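Local coordinates for protein transcriptional regulator I2 (PDB 4MO7) that probably acts as a TetR-family transcriptional regulator that binds DNA through a helix-turn-helix domain, and is a Crohn's disease-associated superantigen, at residues R78-M92 / H142-W154. Residues are numbered along the deposited sequence; the frame is centred on the assembly and turned at random.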
ATOM      1  N   ARG A  78     -21.929  -1.027  10.387  1.00 13.10           N
ATOM      2  CA  ARG A  78     -21.008  -0.843  11.520  1.00 14.85           C
ATOM      3  C   ARG A  78     -20.797  -2.148  12.273  1.00 16.29           C
ATOM      4  O   ARG A  78     -19.662  -2.502  12.599  1.00 18.37           O
ATOM      5  CB  ARG A  78     -21.596   0.178  12.503  1.00 14.90           C
ATOM      6  CG  ARG A  78     -20.728   0.345  13.766  1.00 16.19           C
ATOM      7  CD  ARG A  78     -21.547   1.115  14.800  1.00 21.20           C
ATOM      8  NE  ARG A  78     -21.123   0.737  16.136  1.00 30.04           N
ATOM      9  CZ  ARG A  78     -21.733   1.131  17.248  1.00 55.38           C
ATOM     10  NH1 ARG A  78     -22.794   1.925  17.159  1.00 28.88           N
ATOM     11  NH2 ARG A  78     -21.281   0.737  18.440  1.00 43.40           N
ATOM     12  N   ALA A  79     -21.878  -2.877  12.556  1.00 15.13           N
ATOM     13  CA  ALA A  79     -21.759  -4.090  13.385  1.00 15.24           C
ATOM     14  C   ALA A  79     -21.071  -5.193  12.612  1.00 15.94           C
ATOM     15  O   ALA A  79     -20.309  -5.957  13.212  1.00 20.51           O
ATOM     16  CB  ALA A  79     -23.142  -4.572  13.864  1.00 19.10           C
ATOM     17  N   VAL A  80     -21.301  -5.300  11.314  1.00 16.61           N
ATOM     18  CA  VAL A  80     -20.564  -6.310  10.497  1.00 14.87           C
ATOM     19  C   VAL A  80     -19.080  -6.016  10.617  1.00 22.11           C
ATOM     20  O   VAL A  80     -18.251  -6.912  10.836  1.00 18.64           O
ATOM     21  CB  VAL A  80     -21.003  -6.238   9.034  1.00 15.36           C
ATOM     22  CG1 VAL A  80     -20.083  -6.998   8.093  1.00 19.64           C
ATOM     23  CG2 VAL A  80     -22.448  -6.755   8.928  1.00 16.48           C
ATOM     24  N   MET A  81     -18.714  -4.747  10.497  1.00 18.45           N
ATOM     25  CA  MET A  81     -17.297  -4.413  10.551  1.00 15.20           C
ATOM     26  C   MET A  81     -16.737  -4.600  11.959  1.00 25.85           C
ATOM     27  O   MET A  81     -15.609  -5.078  12.137  1.00 19.11           O
ATOM     28  CB  MET A  81     -17.082  -2.996  10.059  1.00 13.14           C
ATOM     29  CG  MET A  81     -17.492  -2.810   8.588  1.00 14.16           C
ATOM     30  SD  MET A  81     -16.840  -1.196   8.096  1.00 20.49           S
ATOM     31  CE  MET A  81     -17.562  -0.987   6.485  1.00 16.09           C
ATOM     32  N   GLU A  82     -17.507  -4.236  12.971  1.00 18.11           N
ATOM     33  CA  GLU A  82     -17.044  -4.439  14.345  1.00 20.57           C
ATOM     34  C   GLU A  82     -16.828  -5.920  14.636  1.00 23.36           C
ATOM     35  O   GLU A  82     -15.825  -6.324  15.253  1.00 18.65           O
ATOM     36  CB  GLU A  82     -18.044  -3.847  15.340  1.00 17.62           C
ATOM     37  CG  GLU A  82     -18.018  -2.320  15.434  1.00 20.29           C
ATOM     38  CD  GLU A  82     -19.030  -1.839  16.478  1.00 33.44           C
ATOM     39  OE1 GLU A  82     -18.923  -0.698  16.941  1.00 28.93           O
ATOM     40  OE2 GLU A  82     -19.944  -2.613  16.829  1.00 38.97           O
ATOM     41  N   GLU A  83     -17.782  -6.746  14.216  1.00 18.34           N
ATOM     42  CA  GLU A  83     -17.641  -8.198  14.438  1.00 23.65           C
ATOM     43  C   GLU A  83     -16.372  -8.744  13.834  1.00 30.12           C
ATOM     44  O   GLU A  83     -15.712  -9.587  14.449  1.00 23.38           O
ATOM     45  CB  GLU A  83     -18.778  -8.985  13.767  1.00 29.53           C
ATOM     46  CG  GLU A  83     -20.065  -9.016  14.517  1.00 53.41           C
ATOM     47  CD  GLU A  83     -19.879  -9.536  15.918  1.00 63.40           C
ATOM     48  OE1 GLU A  83     -19.586 -10.747  16.080  1.00 49.50           O
ATOM     49  OE2 GLU A  83     -20.004  -8.717  16.853  1.00 50.00           O
ATOM     50  N   THR A  84     -16.041  -8.312  12.622  1.00 21.80           N
ATOM     51  CA  THR A  84     -14.828  -8.810  11.961  1.00 18.88           C
ATOM     52  C   THR A  84     -13.586  -8.436  12.709  1.00 20.63           C
ATOM     53  O   THR A  84     -12.655  -9.252  12.830  1.00 23.72           O
ATOM     54  CB  THR A  84     -14.669  -8.248  10.528  1.00 27.32           C
ATOM     55  OG1 THR A  84     -15.896  -8.427   9.827  1.00 43.10           O
ATOM     56  CG2 THR A  84     -13.531  -8.977   9.776  1.00 29.93           C
ATOM     57  N   ILE A  85     -13.525  -7.192  13.182  1.00 20.93           N
ATOM     58  CA  ILE A  85     -12.362  -6.787  13.912  1.00 17.28           C
ATOM     59  C   ILE A  85     -12.271  -7.449  15.275  1.00 19.77           C
ATOM     60  O   ILE A  85     -11.160  -7.826  15.694  1.00 18.23           O
ATOM     61  CB  ILE A  85     -12.257  -5.267  14.060  1.00 19.06           C
ATOM     62  CG1 ILE A  85     -12.090  -4.611  12.678  1.00 18.79           C
ATOM     63  CG2 ILE A  85     -10.977  -4.903  14.829  1.00 17.31           C
ATOM     64  CD1 ILE A  85     -12.109  -3.092  12.772  1.00 26.12           C
ATOM     65  N   HIS A  86     -13.401  -7.596  15.975  1.00 16.50           N
ATOM     66  CA  HIS A  86     -13.433  -8.299  17.246  1.00 18.86           C
ATOM     67  C   HIS A  86     -12.937  -9.695  17.038  1.00 23.15           C
ATOM     68  O   HIS A  86     -12.145 -10.203  17.826  1.00 21.88           O
ATOM     69  CB  HIS A  86     -14.866  -8.370  17.797  1.00 19.95           C
ATOM     70  CG  HIS A  86     -15.195  -7.240  18.705  1.00 27.74           C
ATOM     71  ND1 HIS A  86     -16.368  -6.518  18.602  1.00 40.92           N
ATOM     72  CD2 HIS A  86     -14.510  -6.701  19.739  1.00 33.99           C
ATOM     73  CE1 HIS A  86     -16.382  -5.577  19.530  1.00 32.92           C
ATOM     74  NE2 HIS A  86     -15.270  -5.667  20.235  1.00 37.81           N
ATOM     75  N   TYR A  87     -13.380 -10.321  15.951  1.00 18.64           N
ATOM     76  CA  TYR A  87     -12.941 -11.695  15.685  1.00 23.11           C
ATOM     77  C   TYR A  87     -11.467 -11.769  15.362  1.00 19.47           C
ATOM     78  O   TYR A  87     -10.762 -12.629  15.934  1.00 25.67           O
ATOM     79  CB  TYR A  87     -13.779 -12.277  14.542  1.00 28.50           C
ATOM     80  CG  TYR A  87     -13.262 -13.573  13.955  1.00 34.15           C
ATOM     81  CD1 TYR A  87     -13.667 -14.797  14.458  1.00 40.60           C
ATOM     82  CD2 TYR A  87     -12.410 -13.558  12.851  1.00 30.76           C
ATOM     83  CE1 TYR A  87     -13.189 -15.994  13.896  1.00 52.19           C
ATOM     84  CE2 TYR A  87     -11.928 -14.725  12.290  1.00 48.51           C
ATOM     85  CZ  TYR A  87     -12.318 -15.939  12.808  1.00 50.99           C
ATOM     86  OH  TYR A  87     -11.825 -17.083  12.216  1.00 74.26           O
ATOM     87  N   ASN A  88     -10.980 -10.919  14.451  1.00 19.87           N
ATOM     88  CA  ASN A  88      -9.539 -10.897  14.158  1.00 26.03           C
ATOM     89  C   ASN A  88      -8.752 -10.679  15.429  1.00 30.45           C
ATOM     90  O   ASN A  88      -7.766 -11.371  15.681  1.00 22.74           O
ATOM     91  CB  ASN A  88      -9.160  -9.859  13.074  1.00 27.77           C
ATOM     92  CG  ASN A  88      -9.693 -10.246  11.677  1.00 28.37           C
ATOM     93  OD1 ASN A  88     -10.185 -11.361  11.480  1.00 36.67           O
ATOM     94  ND2 ASN A  88      -9.607  -9.328  10.721  1.00 39.13           N
ATOM     95  N   THR A  89      -9.195  -9.752  16.276  1.00 16.84           N
ATOM     96  CA  THR A  89      -8.407  -9.476  17.456  1.00 18.63           C
ATOM     97  C   THR A  89      -8.402 -10.653  18.437  1.00 14.49           C
ATOM     98  O   THR A  89      -7.375 -10.935  19.092  1.00 20.32           O
ATOM     99  CB  THR A  89      -8.904  -8.174  18.166  1.00 18.77           C
ATOM    100  OG1 THR A  89      -8.906  -7.080  17.205  1.00 23.39           O
ATOM    101  CG2 THR A  89      -8.066  -7.833  19.299  1.00 30.42           C
ATOM    102  N   ALA A  90      -9.554 -11.302  18.596  1.00 15.73           N
ATOM    103  CA  ALA A  90      -9.669 -12.445  19.522  1.00 24.25           C
ATOM    104  C   ALA A  90      -8.757 -13.562  19.065  1.00 20.47           C
ATOM    105  O   ALA A  90      -8.084 -14.211  19.889  1.00 18.77           O
ATOM    106  CB  ALA A  90     -11.085 -12.970  19.605  1.00 24.50           C
ATOM    107  N   MET A  91      -8.701 -13.734  17.748  1.00 17.89           N
ATOM    108  CA  MET A  91      -7.806 -14.724  17.136  1.00 22.62           C
ATOM    109  C   MET A  91      -6.350 -14.398  17.392  1.00 31.37           C
ATOM    110  O   MET A  91      -5.539 -15.299  17.699  1.00 18.92           O
ATOM    111  CB  MET A  91      -8.018 -14.787  15.631  1.00 23.15           C
ATOM    112  CG  MET A  91      -9.374 -15.299  15.289  1.00 35.66           C
ATOM    113  SD  MET A  91      -9.267 -17.007  14.825  1.00 77.81           S
ATOM    114  CE  MET A  91      -8.754 -16.753  13.128  1.00 45.47           C
ATOM    115  N   MET A  92      -6.002 -13.129  17.183  0.69 21.05           N
ATOM    116  CA  MET A  92      -4.672 -12.657  17.536  0.69 19.89           C
ATOM    117  C   MET A  92      -4.272 -12.946  18.963  0.69 21.99           C
ATOM    118  O   MET A  92      -3.154 -13.435  19.213  0.69 18.80           O
ATOM    119  CB  MET A  92      -4.501 -11.157  17.253  0.69 22.64           C
ATOM    120  CG  MET A  92      -4.223 -10.847  15.800  0.69 29.58           C
ATOM    121  SD  MET A  92      -2.973  -9.579  15.580  0.69 27.00           S
ATOM    122  CE  MET A  92      -3.498  -8.295  16.771  0.69  9.55           C
ATOM    123  N   HIS A 142     -16.600   4.186  15.880  1.00 20.19           N
ATOM    124  CA  HIS A 142     -16.676   2.915  16.605  1.00 18.75           C
ATOM    125  C   HIS A 142     -15.733   1.869  16.014  1.00 16.70           C
ATOM    126  O   HIS A 142     -15.027   1.200  16.761  1.00 18.59           O
ATOM    127  CB  HIS A 142     -18.097   2.351  16.612  1.00 21.44           C
ATOM    128  CG  HIS A 142     -19.005   3.067  17.559  1.00 23.87           C
ATOM    129  ND1 HIS A 142     -18.942   2.873  18.921  1.00 30.27           N
ATOM    130  CD2 HIS A 142     -19.957   4.011  17.352  1.00 29.70           C
ATOM    131  CE1 HIS A 142     -19.839   3.644  19.513  1.00 34.21           C
ATOM    132  NE2 HIS A 142     -20.459   4.355  18.585  1.00 36.71           N
ATOM    133  N   VAL A 143     -15.691   1.760  14.690  1.00 16.62           N
ATOM    134  CA  VAL A 143     -14.826   0.722  14.094  1.00 15.01           C
ATOM    135  C   VAL A 143     -13.375   1.130  14.334  1.00 19.77           C
ATOM    136  O   VAL A 143     -12.520   0.286  14.614  1.00 18.05           O
ATOM    137  CB  VAL A 143     -15.071   0.540  12.610  1.00 13.33           C
ATOM    138  CG1 VAL A 143     -14.041  -0.388  12.046  1.00 16.47           C
ATOM    139  CG2 VAL A 143     -16.502   0.012  12.401  1.00 18.19           C
ATOM    140  N   LEU A 144     -13.072   2.418  14.257  1.00 14.09           N
ATOM    141  CA  LEU A 144     -11.707   2.863  14.510  1.00 15.42           C
ATOM    142  C   LEU A 144     -11.234   2.673  15.954  1.00 22.45           C
ATOM    143  O   LEU A 144     -10.053   2.429  16.191  1.00 16.20           O
ATOM    144  CB  LEU A 144     -11.499   4.326  14.050  1.00 16.11           C
ATOM    145  CG  LEU A 144     -11.516   4.570  12.527  1.00 16.63           C
ATOM    146  CD1 LEU A 144     -11.512   6.097  12.202  1.00 20.56           C
ATOM    147  CD2 LEU A 144     -10.359   3.874  11.792  1.00 24.09           C
ATOM    148  N   ALA A 145     -12.130   2.807  16.914  1.00 17.13           N
ATOM    149  CA  ALA A 145     -11.829   2.397  18.277  1.00 17.30           C
ATOM    150  C   ALA A 145     -11.369   0.956  18.412  1.00 21.12           C
ATOM    151  O   ALA A 145     -10.442   0.688  19.191  1.00 19.28           O
ATOM    152  CB  ALA A 145     -12.992   2.656  19.199  1.00 19.76           C
ATOM    153  N   LEU A 146     -12.003   0.022  17.685  1.00 14.23           N
ATOM    154  CA  LEU A 146     -11.554  -1.375  17.700  1.00 16.35           C
ATOM    155  C   LEU A 146     -10.192  -1.510  17.037  1.00 19.42           C
ATOM    156  O   LEU A 146      -9.363  -2.337  17.465  1.00 17.86           O
ATOM    157  CB  LEU A 146     -12.537  -2.282  16.966  1.00 13.22           C
ATOM    158  CG  LEU A 146     -13.894  -2.287  17.662  1.00 25.05           C
ATOM    159  CD1 LEU A 146     -14.825  -3.252  16.960  1.00 19.24           C
ATOM    160  CD2 LEU A 146     -13.733  -2.733  19.106  1.00 26.16           C
ATOM    161  N   ARG A 147      -9.982  -0.777  15.951  1.00 15.35           N
ATOM    162  CA  ARG A 147      -8.665  -0.832  15.277  1.00 14.77           C
ATOM    163  C   ARG A 147      -7.585  -0.350  16.256  1.00 23.84           C
ATOM    164  O   ARG A 147      -6.479  -0.865  16.245  1.00 18.65           O
ATOM    165  CB  ARG A 147      -8.658   0.082  14.061  1.00 21.24           C
ATOM    166  CG  ARG A 147      -7.286   0.318  13.504  1.00 20.76           C
ATOM    167  CD  ARG A 147      -6.791  -0.910  12.819  1.00 50.75           C
ATOM    168  NE  ARG A 147      -5.865  -0.533  11.763  1.00 67.19           N
ATOM    169  CZ  ARG A 147      -4.981  -1.361  11.234  1.00 40.88           C
ATOM    170  NH1 ARG A 147      -4.911  -2.609  11.677  1.00 57.68           N
ATOM    171  NH2 ARG A 147      -4.170  -0.946  10.266  1.00 65.71           N
ATOM    172  N   ASP A 148      -7.918   0.621  17.106  0.61 15.91           N
ATOM    173  CA  ASP A 148      -6.942   1.134  18.080  0.61 15.13           C
ATOM    174  C   ASP A 148      -6.475   0.011  18.980  0.61 15.47           C
ATOM    175  O   ASP A 148      -5.257  -0.113  19.236  0.61 18.75           O
ATOM    176  CB  ASP A 148      -7.560   2.256  18.947  0.61 19.31           C
ATOM    177  CG  ASP A 148      -6.543   2.948  19.828  0.61 22.57           C
ATOM    178  OD1 ASP A 148      -5.370   3.064  19.427  0.61 32.08           O
ATOM    179  OD2 ASP A 148      -6.925   3.424  20.922  0.61 26.27           O
ATOM    180  N   VAL A 149      -7.416  -0.791  19.472  1.00 13.47           N
ATOM    181  CA  VAL A 149      -7.090  -1.919  20.388  1.00 14.14           C
ATOM    182  C   VAL A 149      -6.213  -2.944  19.672  1.00 13.61           C
ATOM    183  O   VAL A 149      -5.228  -3.487  20.249  1.00 16.18           O
ATOM    184  CB  VAL A 149      -8.359  -2.574  20.900  1.00 16.71           C
ATOM    185  CG1 VAL A 149      -8.041  -3.835  21.627  1.00 18.19           C
ATOM    186  CG2 VAL A 149      -9.111  -1.561  21.821  1.00 16.71           C
ATOM    187  N   TYR A 150      -6.551  -3.199  18.404  1.00 13.67           N
ATOM    188  CA  TYR A 150      -5.766  -4.125  17.565  1.00 13.91           C
ATOM    189  C   TYR A 150      -4.358  -3.621  17.469  1.00 20.46           C
ATOM    190  O   TYR A 150      -3.407  -4.375  17.633  1.00 14.51           O
ATOM    191  CB  TYR A 150      -6.414  -4.160  16.178  1.00 14.88           C
ATOM    192  CG  TYR A 150      -5.688  -4.985  15.114  1.00 14.69           C
ATOM    193  CD1 TYR A 150      -4.683  -4.427  14.328  1.00 16.15           C
ATOM    194  CD2 TYR A 150      -6.107  -6.280  14.850  1.00 22.72           C
ATOM    195  CE1 TYR A 150      -4.063  -5.200  13.287  1.00 15.05           C
ATOM    196  CE2 TYR A 150      -5.516  -7.030  13.829  1.00 25.94           C
ATOM    197  CZ  TYR A 150      -4.487  -6.497  13.100  1.00 18.32           C
ATOM    198  OH  TYR A 150      -3.916  -7.307  12.142  1.00 19.54           O
ATOM    199  N   GLU A 151      -4.205  -2.325  17.248  1.00 13.05           N
ATOM    200  CA  GLU A 151      -2.859  -1.784  17.108  1.00 13.26           C
ATOM    201  C   GLU A 151      -2.094  -1.839  18.397  1.00 14.90           C
ATOM    202  O   GLU A 151      -0.872  -1.955  18.382  1.00 15.00           O
ATOM    203  CB  GLU A 151      -2.819  -0.368  16.527  1.00 17.65           C
ATOM    204  CG  GLU A 151      -3.284  -0.249  15.066  1.00 14.90           C
ATOM    205  CD  GLU A 151      -2.318  -0.949  14.106  1.00 17.80           C
ATOM    206  OE1 GLU A 151      -1.087  -0.864  14.351  1.00 17.11           O
ATOM    207  OE2 GLU A 151      -2.844  -1.611  13.171  1.00 17.08           O
ATOM    208  N   GLN A 152      -2.786  -1.658  19.532  1.00 13.15           N
ATOM    209  CA  GLN A 152      -2.096  -1.719  20.804  1.00 14.19           C
ATOM    210  C   GLN A 152      -1.522  -3.114  21.068  1.00 14.17           C
ATOM    211  O   GLN A 152      -0.480  -3.238  21.676  1.00 15.76           O
ATOM    212  CB  GLN A 152      -3.044  -1.265  21.961  1.00 13.92           C
ATOM    213  CG  GLN A 152      -3.398   0.216  21.770  1.00 19.93           C
ATOM    214  CD  GLN A 152      -4.024   0.813  23.017  1.00 40.43           C
ATOM    215  OE1 GLN A 152      -4.623   0.072  23.799  1.00 20.80           O
ATOM    216  NE2 GLN A 152      -3.868   2.145  23.227  1.00 28.34           N
ATOM    217  N   ILE A 153      -2.151  -4.156  20.555  1.00 13.11           N
ATOM    218  CA  ILE A 153      -1.563  -5.517  20.699  1.00 14.51           C
ATOM    219  C   ILE A 153      -0.224  -5.599  19.929  1.00 17.44           C
ATOM    220  O   ILE A 153       0.805  -6.075  20.466  1.00 14.13           O
ATOM    221  CB  ILE A 153      -2.513  -6.581  20.145  1.00 13.92           C
ATOM    222  CG1 ILE A 153      -3.759  -6.737  21.035  1.00 15.42           C
ATOM    223  CG2 ILE A 153      -1.813  -7.940  20.107  1.00 16.79           C
ATOM    224  CD1 ILE A 153      -4.728  -7.678  20.319  1.00 20.73           C
ATOM    225  N   TRP A 154      -0.220  -5.076  18.707  1.00 13.78           N
ATOM    226  CA  TRP A 154       1.030  -4.968  17.938  1.00 10.69           C
ATOM    227  C   TRP A 154       2.090  -4.173  18.660  1.00 13.02           C
ATOM    228  O   TRP A 154       3.285  -4.594  18.760  1.00 14.63           O
ATOM    229  CB  TRP A 154       0.824  -4.320  16.595  1.00 11.37           C
ATOM    230  CG  TRP A 154       0.332  -5.215  15.532  1.00 13.71           C
ATOM    231  CD1 TRP A 154      -0.963  -5.451  15.127  1.00 11.66           C
ATOM    232  CD2 TRP A 154       1.170  -6.033  14.721  1.00 16.02           C
ATOM    233  NE1 TRP A 154      -0.983  -6.365  14.079  1.00 13.99           N
ATOM    234  CE2 TRP A 154       0.330  -6.737  13.811  1.00 11.96           C
ATOM    235  CE3 TRP A 154       2.557  -6.251  14.694  1.00 16.67           C
ATOM    236  CZ2 TRP A 154       0.844  -7.632  12.858  1.00 14.43           C
ATOM    237  CZ3 TRP A 154       3.065  -7.115  13.729  1.00 16.02           C
ATOM    238  CH2 TRP A 154       2.196  -7.802  12.834  1.00 15.42           C
TER
HETATM  239  O   HOH W   1     -17.009  -0.181  19.237  1.00 50.17           O
HETATM  240  O   HOH W   2      -9.980  -4.945  18.253  1.00 23.76           O
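The R78 guanidinium lies flat on one face of the H142 imidazole: the planes differ by 7°, and the centres are 3.4 Å apart. R78 NH2 sits over the middle of that ring, with ND1 its nearest atom, but the angle is too poor for a hydrogen bond. At the guanidinium edge, E82 OE1 accepts from R78 NE at 2.7 Å, in the guanidinium plane but well above the carboxylate's own plane. This salt bridge, with a weak bond from NH2, would hold the guanidinium's rotation, while E138 bonds H142 NE2. H86 offers a face to L146, whose CD1 stands 4.0 Å from the ring centroid, a CH-pi contact. The Y150 ring has T89 OG1 at its edge; in one modelled conformer, bent M92 puts CE over a face (CH-pi, 24° off the normal) and SD oblique to Y150 and W154 (Met-aromatic).

Next to the stack, V143 is a knob in the hole formed by R78, M81, E82 and I85, tightly packed where its CG1 meets I85 CD1 at 3.4 Å. A water donates to T89 OG1 (2.6 Å) and to L146 O (2.8 Å). Helix 73-97, which also packs on helix 30-45 of the TetR-type N-terminal part, thus joins near-parallel helix 137-163 of the C-terminal domain (6°, axes 9.4 Å apart) through apolar packing, a stack and a water bridge, without a direct hydrogen bond; the E82 carboxylate probably tempers R78's charge beside the imidazole.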